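PDB 4BPZ: endo-1,3-beta-glucanase, family GH16 from Zobellia galactanivorans, which probably hydrolyses internal beta-1,3-glucosidic bonds of glucans such as algal laminarin, by means of the family 16 catalytic domain described here. Local coordinates for residues T51-S54 / E55-F58; L146-G150 / W151-S155; L210-S213 / Q214-Y218. The protein carries 1 engineered substitution. All coordinates share one frame; numbering follows the deposited sequence.

Contact 1: T51-S54 / E55-F58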
# COMPACT_ATOMS: atom_id res chain seq x y z
N THR A 51 -1.33 14.33 0.21
CA THR A 51 -0.83 15.49 -0.57
C THR A 51 0.35 15.02 -1.35
O THR A 51 0.97 13.98 -1.09
CB THR A 51 -0.49 16.73 0.30
OG1 THR A 51 0.90 16.71 0.67
CG2 THR A 51 -1.42 16.91 1.45
N ASN A 52 0.76 15.88 -2.33
CA ASN A 52 1.97 15.58 -3.09
C ASN A 52 3.13 16.47 -2.70
O ASN A 52 4.10 16.60 -3.44
CB ASN A 52 1.75 15.60 -4.61
CG ASN A 52 1.62 16.98 -5.19
OD1 ASN A 52 1.74 17.15 -6.48
ND2 ASN A 52 1.46 17.94 -4.44
N ARG A 53 3.07 17.06 -1.50
CA ARG A 53 4.08 17.98 -1.04
C ARG A 53 5.27 17.31 -0.47
O ARG A 53 5.21 16.16 0.03
CB ARG A 53 3.49 18.93 0.02
CG ARG A 53 2.22 19.66 -0.37
CD ARG A 53 1.72 20.41 0.81
NE ARG A 53 1.39 19.44 1.86
CZ ARG A 53 1.32 19.70 3.17
NH1 ARG A 53 1.41 20.92 3.65
NH2 ARG A 53 1.18 18.69 4.03
N SER A 54 6.39 18.02 -0.43
CA SER A 54 7.58 17.51 0.29
C SER A 54 7.40 17.31 1.76
O SER A 54 8.12 16.50 2.33
CB SER A 54 8.84 18.37 0.12
OG SER A 54 9.30 18.24 -1.19
N GLU A 55 6.37 17.93 2.35
CA GLU A 55 6.06 17.59 3.75
C GLU A 55 5.83 16.09 3.87
O GLU A 55 6.20 15.50 4.92
CB GLU A 55 4.77 18.27 4.16
CG GLU A 55 4.92 19.68 4.72
CD GLU A 55 5.11 20.76 3.69
OE1 GLU A 55 5.18 20.50 2.48
OE2 GLU A 55 5.19 21.96 4.13
N ASN A 56 5.13 15.48 2.92
CA ASN A 56 4.68 14.11 3.09
C ASN A 56 5.36 13.05 2.35
O ASN A 56 5.14 11.87 2.62
CB ASN A 56 3.14 14.05 2.85
CG ASN A 56 2.36 15.05 3.66
OD1 ASN A 56 1.72 15.96 3.12
ND2 ASN A 56 2.39 14.91 5.01
N SER A 57 6.28 13.39 1.41
CA SER A 57 7.07 12.38 0.77
C SER A 57 8.25 13.02 0.17
O SER A 57 8.22 14.16 -0.34
CB SER A 57 6.30 11.55 -0.25
OG SER A 57 5.83 12.41 -1.29
N PHE A 58 9.36 12.27 0.17
CA PHE A 58 10.65 12.82 -0.33
C PHE A 58 11.63 11.66 -0.45
O PHE A 58 11.51 10.62 0.31
CB PHE A 58 11.22 13.96 0.59
CG PHE A 58 11.33 13.53 2.02
CD1 PHE A 58 10.24 13.52 2.88
CD2 PHE A 58 12.57 13.17 2.57
CE1 PHE A 58 10.36 13.17 4.22
CE2 PHE A 58 12.70 12.90 3.92
CZ PHE A 58 11.57 12.86 4.75
O HOH W 1 3.74 13.93 -0.52
O HOH W 2 6.89 15.08 -2.74
O HOH W 3 10.11 15.64 -1.84

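Contact 2: L146-G150 / W151-S155. With GLC (alpha-D-glucopyranose), chain C.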
# COMPACT_ATOMS: atom_id res chain seq x y z
N LEU A 146 1.65 -5.72 3.03
CA LEU A 146 1.95 -5.37 4.42
C LEU A 146 0.94 -4.37 4.87
O LEU A 146 0.65 -3.37 4.18
CB LEU A 146 3.36 -4.69 4.44
CG LEU A 146 3.88 -4.09 5.77
CD1 LEU A 146 3.39 -2.71 6.03
CD2 LEU A 146 3.72 -5.12 6.94
N GLU A 147 0.31 -4.58 6.06
CA GLU A 147 -0.27 -3.53 6.84
C GLU A 147 0.20 -3.68 8.28
O GLU A 147 0.49 -4.80 8.73
CB GLU A 147 -1.78 -3.58 6.84
CG GLU A 147 -2.44 -3.48 5.48
CD GLU A 147 -3.96 -3.57 5.58
OE1 GLU A 147 -4.65 -2.61 5.96
OE2 GLU A 147 -4.54 -4.72 5.37
N GLN A 148 0.28 -2.56 9.01
CA GLN A 148 0.31 -2.65 10.46
C GLN A 148 -0.76 -1.80 11.01
O GLN A 148 -1.03 -0.70 10.48
CB GLN A 148 1.67 -2.21 11.05
CG GLN A 148 2.80 -3.17 10.99
CD GLN A 148 3.81 -2.86 12.05
OE1 GLN A 148 4.35 -1.72 12.17
NE2 GLN A 148 4.18 -3.87 12.76
N ASN A 149 -1.45 -2.27 12.05
CA ASN A 149 -2.37 -1.43 12.75
C ASN A 149 -1.65 -0.47 13.70
O ASN A 149 -0.46 -0.51 13.85
CB ASN A 149 -3.50 -2.25 13.42
CG ASN A 149 -2.99 -3.21 14.46
OD1 ASN A 149 -3.48 -4.40 14.51
ND2 ASN A 149 -2.04 -2.82 15.24
N GLY A 150 -2.40 0.42 14.32
CA GLY A 150 -1.82 1.50 15.12
C GLY A 150 -1.46 1.07 16.52
O GLY A 150 -0.63 1.75 17.15
N TRP A 151 -2.01 -0.05 16.99
CA TRP A 151 -1.90 -0.38 18.42
C TRP A 151 -0.99 -1.59 18.65
O TRP A 151 -0.72 -1.91 19.82
CB TRP A 151 -3.26 -0.65 19.01
CG TRP A 151 -4.03 -1.74 18.26
CD1 TRP A 151 -3.98 -3.08 18.45
CD2 TRP A 151 -4.99 -1.51 17.20
NE1 TRP A 151 -4.80 -3.71 17.53
CE2 TRP A 151 -5.47 -2.79 16.77
CE3 TRP A 151 -5.49 -0.37 16.60
CZ2 TRP A 151 -6.49 -2.92 15.78
CZ3 TRP A 151 -6.46 -0.50 15.63
CH2 TRP A 151 -6.96 -1.73 15.25
N ASP A 152 -0.52 -2.30 17.62
CA ASP A 152 0.30 -3.49 17.80
C ASP A 152 1.38 -3.47 16.73
O ASP A 152 1.23 -4.02 15.65
CB ASP A 152 -0.51 -4.75 17.73
CG ASP A 152 0.34 -6.03 17.81
OD1 ASP A 152 1.54 -5.93 18.17
OD2 ASP A 152 -0.22 -7.13 17.53
N LYS A 153 2.50 -2.85 17.09
CA LYS A 153 3.62 -2.77 16.14
C LYS A 153 4.47 -3.98 16.17
O LYS A 153 5.49 -4.01 15.44
CB LYS A 153 4.45 -1.46 16.40
CG LYS A 153 3.62 -0.16 16.35
CD LYS A 153 2.86 -0.06 14.97
CE LYS A 153 2.35 1.37 14.77
NZ LYS A 153 1.60 1.39 13.45
N GLU A 154 4.08 -4.99 16.90
CA GLU A 154 4.84 -6.25 16.95
C GLU A 154 4.24 -7.40 16.09
O GLU A 154 4.67 -8.52 16.18
CB GLU A 154 4.94 -6.69 18.44
CG GLU A 154 5.81 -5.76 19.29
CD GLU A 154 5.31 -4.34 19.45
OE1 GLU A 154 4.13 -4.18 19.89
OE2 GLU A 154 6.15 -3.40 19.22
N SER A 155 3.26 -7.03 15.24
CA SER A 155 2.80 -7.97 14.27
C SER A 155 2.50 -7.24 12.95
O SER A 155 2.27 -6.04 12.89
CB SER A 155 1.59 -8.73 14.86
OG SER A 155 0.52 -8.87 14.03
C1 GLC C . -6.78 -3.00 2.66
C2 GLC C . -8.19 -2.35 2.85
C3 GLC C . -8.10 -0.93 2.27
C4 GLC C . -7.01 -0.17 2.90
C5 GLC C . -5.75 -0.89 2.47
C6 GLC C . -4.48 -0.27 2.99
O1 GLC C . -6.54 -3.44 1.34
O2 GLC C . -9.11 -3.17 2.18
O3 GLC C . -9.40 -0.24 2.50
O4 GLC C . -7.03 1.19 2.44
O5 GLC C . -5.80 -2.23 3.02
O6 GLC C . -4.45 -0.24 4.41
O HOH W 4 3.65 0.83 11.62
O HOH W 5 -0.18 -4.68 13.32

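Contact 3: L210-S213 / Q214-Y218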
# COMPACT_ATOMS: atom_id res chain seq x y z
N LEU A 210 -2.99 -17.70 -0.65
CA LEU A 210 -4.33 -17.87 -1.19
C LEU A 210 -4.27 -18.50 -2.53
O LEU A 210 -3.54 -18.01 -3.42
CB LEU A 210 -5.00 -16.49 -1.29
CG LEU A 210 -6.43 -16.55 -1.89
CD1 LEU A 210 -7.41 -17.42 -1.06
CD2 LEU A 210 -6.95 -15.13 -2.02
N LYS A 211 -4.94 -19.61 -2.71
CA LYS A 211 -5.07 -20.24 -4.02
C LYS A 211 -5.73 -19.31 -5.01
O LYS A 211 -6.72 -18.67 -4.71
CB LYS A 211 -5.88 -21.54 -3.83
CG LYS A 211 -6.08 -22.28 -5.11
CD LYS A 211 -6.91 -23.53 -4.83
CE LYS A 211 -7.21 -24.26 -6.10
NZ LYS A 211 -5.94 -24.76 -6.71
N ASN A 212 -5.16 -19.23 -6.21
CA ASN A 212 -5.76 -18.44 -7.28
C ASN A 212 -6.72 -19.25 -8.14
O ASN A 212 -6.66 -20.48 -8.12
CB ASN A 212 -4.62 -17.82 -8.14
CG ASN A 212 -5.05 -16.60 -8.93
OD1 ASN A 212 -4.14 -15.98 -9.61
ND2 ASN A 212 -6.22 -16.16 -8.84
N SER A 213 -7.64 -18.61 -8.82
CA SER A 213 -8.53 -19.29 -9.72
C SER A 213 -9.05 -18.19 -10.66
O SER A 213 -9.09 -16.98 -10.35
CB SER A 213 -9.73 -19.99 -9.01
OG SER A 213 -10.75 -19.08 -8.70
N GLN A 214 -9.65 -18.63 -11.75
CA GLN A 214 -10.31 -17.67 -12.69
C GLN A 214 -11.54 -16.99 -12.11
O GLN A 214 -12.00 -16.03 -12.70
CB GLN A 214 -10.58 -18.36 -14.02
CG GLN A 214 -9.27 -18.47 -14.83
CD GLN A 214 -8.82 -17.08 -15.40
OE1 GLN A 214 -9.64 -16.19 -15.64
NE2 GLN A 214 -7.54 -16.85 -15.50
N ASN A 215 -12.11 -17.50 -11.03
CA ASN A 215 -13.22 -16.83 -10.42
C ASN A 215 -12.77 -15.69 -9.51
O ASN A 215 -13.63 -15.13 -8.85
CB ASN A 215 -14.05 -17.84 -9.64
CG ASN A 215 -15.53 -17.48 -9.56
OD1 ASN A 215 -16.19 -17.90 -8.65
ND2 ASN A 215 -16.02 -16.67 -10.48
N THR A 216 -11.45 -15.37 -9.42
CA THR A 216 -10.96 -14.25 -8.58
C THR A 216 -10.50 -13.10 -9.51
O THR A 216 -10.18 -13.37 -10.62
CB THR A 216 -9.54 -14.61 -7.88
OG1 THR A 216 -8.42 -14.51 -8.82
CG2 THR A 216 -9.49 -15.80 -7.18
N PRO A 217 -10.41 -11.87 -9.04
CA PRO A 217 -9.84 -10.77 -9.84
C PRO A 217 -8.31 -10.71 -9.81
O PRO A 217 -7.69 -9.55 -10.13
CB PRO A 217 -10.50 -9.54 -9.23
CG PRO A 217 -10.77 -9.97 -7.79
CD PRO A 217 -11.07 -11.42 -7.79
N TYR A 218 -7.65 -11.81 -9.69
CA TYR A 218 -6.20 -11.87 -9.54
C TYR A 218 -5.53 -12.49 -10.77
O TYR A 218 -4.52 -13.15 -10.70
CB TYR A 218 -5.78 -12.62 -8.28
CG TYR A 218 -6.37 -12.01 -7.00
CD1 TYR A 218 -5.99 -10.75 -6.61
CD2 TYR A 218 -7.26 -12.69 -6.21
CE1 TYR A 218 -6.48 -10.19 -5.43
CE2 TYR A 218 -7.75 -12.14 -5.06
CZ TYR A 218 -7.38 -10.91 -4.64
OH TYR A 218 -7.81 -10.39 -3.43

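Contact 1: T51-S54 / E55-F58
Asn56 reaches back across the bend to Thr51 and Arg53, and its OD1 takes two side-chain hydrogen bonds. Thr51 OG1 donates to Asn56 OD1 over 2.7 Å, in the carbonyl plane and on a lone pair. Arg53 NH2 donates to the same Asn56 OD1 over 2.9 Å, from 25° off the carbonyl plane. The Thr51 hydroxyl is itself an acceptor within its own segment: Arg53 N, at 3.1 Å from Thr51 OG1, closes an ST turn, and Arg53 NE, 3.0 Å from Thr51 OG1, meets it at the guanidinium edge. A bend at chi3 (-63°) folds the arginine chain back for this second bond; with the bond to Asn56 OD1, it limits rotation of the guanidinium.

Charge and stacking act on one face of that head. The Glu55 carboxylate lies almost parallel to the guanidinium plane, and Glu55 CB also packs over it. The salt bridge, Arg53 NH1 to Glu55 OE2 at 3.9 Å, is long and rests on charge alone, since no N-H points at the oxygen; NH1 forms another salt bridge with Glu71.

Backbone bonds close the loop. Arg53 O accepts from Asn56 N at 3.0 Å and from Ser57 N at 3.3 Å. A water donates to Thr51 O and Arg53 O and accepts from Ser57 OG, which also bonds Tyr32 OH. Another water bridges Ser54 OG and Ser57 O.

The bend joins strand 48-50 to strand 57-60. Backbone bonds from Asn56 to Arg67 and from Phe58 to Lys65 lay its outgoing arm along strand 63-75. Asn56 ND2 bonds Arg67 O and Thr83 OG1, while Thr51 pairs through its backbone with Ser84 of strand 82-93.

Contact 2: L146-G150 / W151-S155
Trp151 carries Asn149 on one face of its indole. Asn149 CB stands almost straight over the six-membered ring, a CH-pi contact of 3.8 Å from CB to the ring centroid and 7° off the normal. Asn149 CG sits 3.4 Å above the plane, shifted toward the rim, and the amide is stacked on the indole with only 16° between their planes. Asn149 starts with CG between the backbone N and the carbonyl carbon (chi1 62°), and Trp151 has the same first torsion, which turns the two flat groups onto one another. Leu234 touches both residues.

The Gln148 amide holds the return of the loop. Its NE2 donates to Ser155 O over 2.9 Å, from well above that carbonyl's plane, and makes a weak bond to Lys153 O. A water that accepts from Lys153 NZ donates to Gln148 OE1. A leucine in place of Gln148 would probably leave the Lys153 and Ser155 carbonyls without this donor and the type I turn from Asp152 to Ser155 less firmly tied to the strand end.

Lys153 returns the grip: its ammonium NZ donates to Asn149 O over 2.8 Å and also to Thr110 O. A second water links Asn149 N with the carbonyls of Asp152 and Ser155. Within the turn, Glu154 N bonds Asp152 OD1 at 3.0 Å, an Asx turn.

At the strand end Glu147 belongs to the glycan pocket; its OE1 accepts from glucose O6 over 2.8 Å and also from Trp111 NE1. The loop connects strand 146-147 to strand 155-163. Leu146 pairs with Ile114 of strand 110-118, Gln148 and Lys153 pack on Pro112, and Gly150 is bonded through its backbone to Leu234 in the short helix 232-235.

Contact 3: L210-S213 / Q214-Y218
Ser213 O is gripped twice by Thr216. The hydroxyl Thr216 OG1 donates to Ser213 O over 3.0 Å, lying in the plane of that carbonyl, while the backbone Thr216 N donates to the same Ser213 O, also over 3.0 Å, from 50° above the plane. The backbone bond is the closing link of a type I beta turn from Ser213 to Thr216, and the hydroxyl reinforces it. With OG1 between the backbone N and the carbonyl carbon (chi1 76°), both donors of Thr216 reach one acceptor. Asn219 ND2 adds a weak third bond to Ser213 O.

Thr216 OG1 is an acceptor as well: Tyr218 N donates to it over 2.9 Å, an ST turn that carries the chain on directly from the beta turn. Inside the beta turn, Ser213 OG takes a hydrogen bond from Asn215 N at 3.1 Å. The serine thus serves the turn with its hydroxyl as well as its carbonyl.

The buried Asn212 side chain is set across that of Thr216 at about a right angle. Its amide end lies beside Tyr218 CB, off the edge of the ring, the two planes 69° apart. From the strand, Leu210 CD2 makes a loose apolar contact with Tyr218 CE2, at 4.3 Å. The ring also packs edge-to-face with Trp162, and its hydroxyl bonds the backbone O of Ser142, the engineered residue of the glycan pocket; Tyr218 O accepts from Trp193 NE1.

This is plain loop packing: a type I beta turn followed by an ST turn, leading from strand 205-211 toward strand 222-230. Here the pair of turns forms part of one of the connections between strands of the beta-sandwich jelly roll on which family 16 glycoside hydrolases are built.

Overall arrangement
The three contacts follow in chain order, each a tight local bend in the family 16 beta-sandwich. Contact 1 leads into strand 57-60, contact 2 joins strands 146-147 and 155-163, and contact 3 leaves strand 205-211. The centres of contacts 1 and 2 lie about 23 Å apart, those of contacts 2 and 3 about 27 Å. Contacts 1 and 3, with centres about 36 Å apart, sit on opposite sides of the chain's centre; no two touch. Strand 155-163 relates the later two, since it begins at contact 2 and packs against contact 3. Contact 2 reaches the glycan directly through Glu147; contact 3 meets the pocket indirectly, through the bond of Tyr218 to Ser142, and contact 1 holds none of the pocket residues.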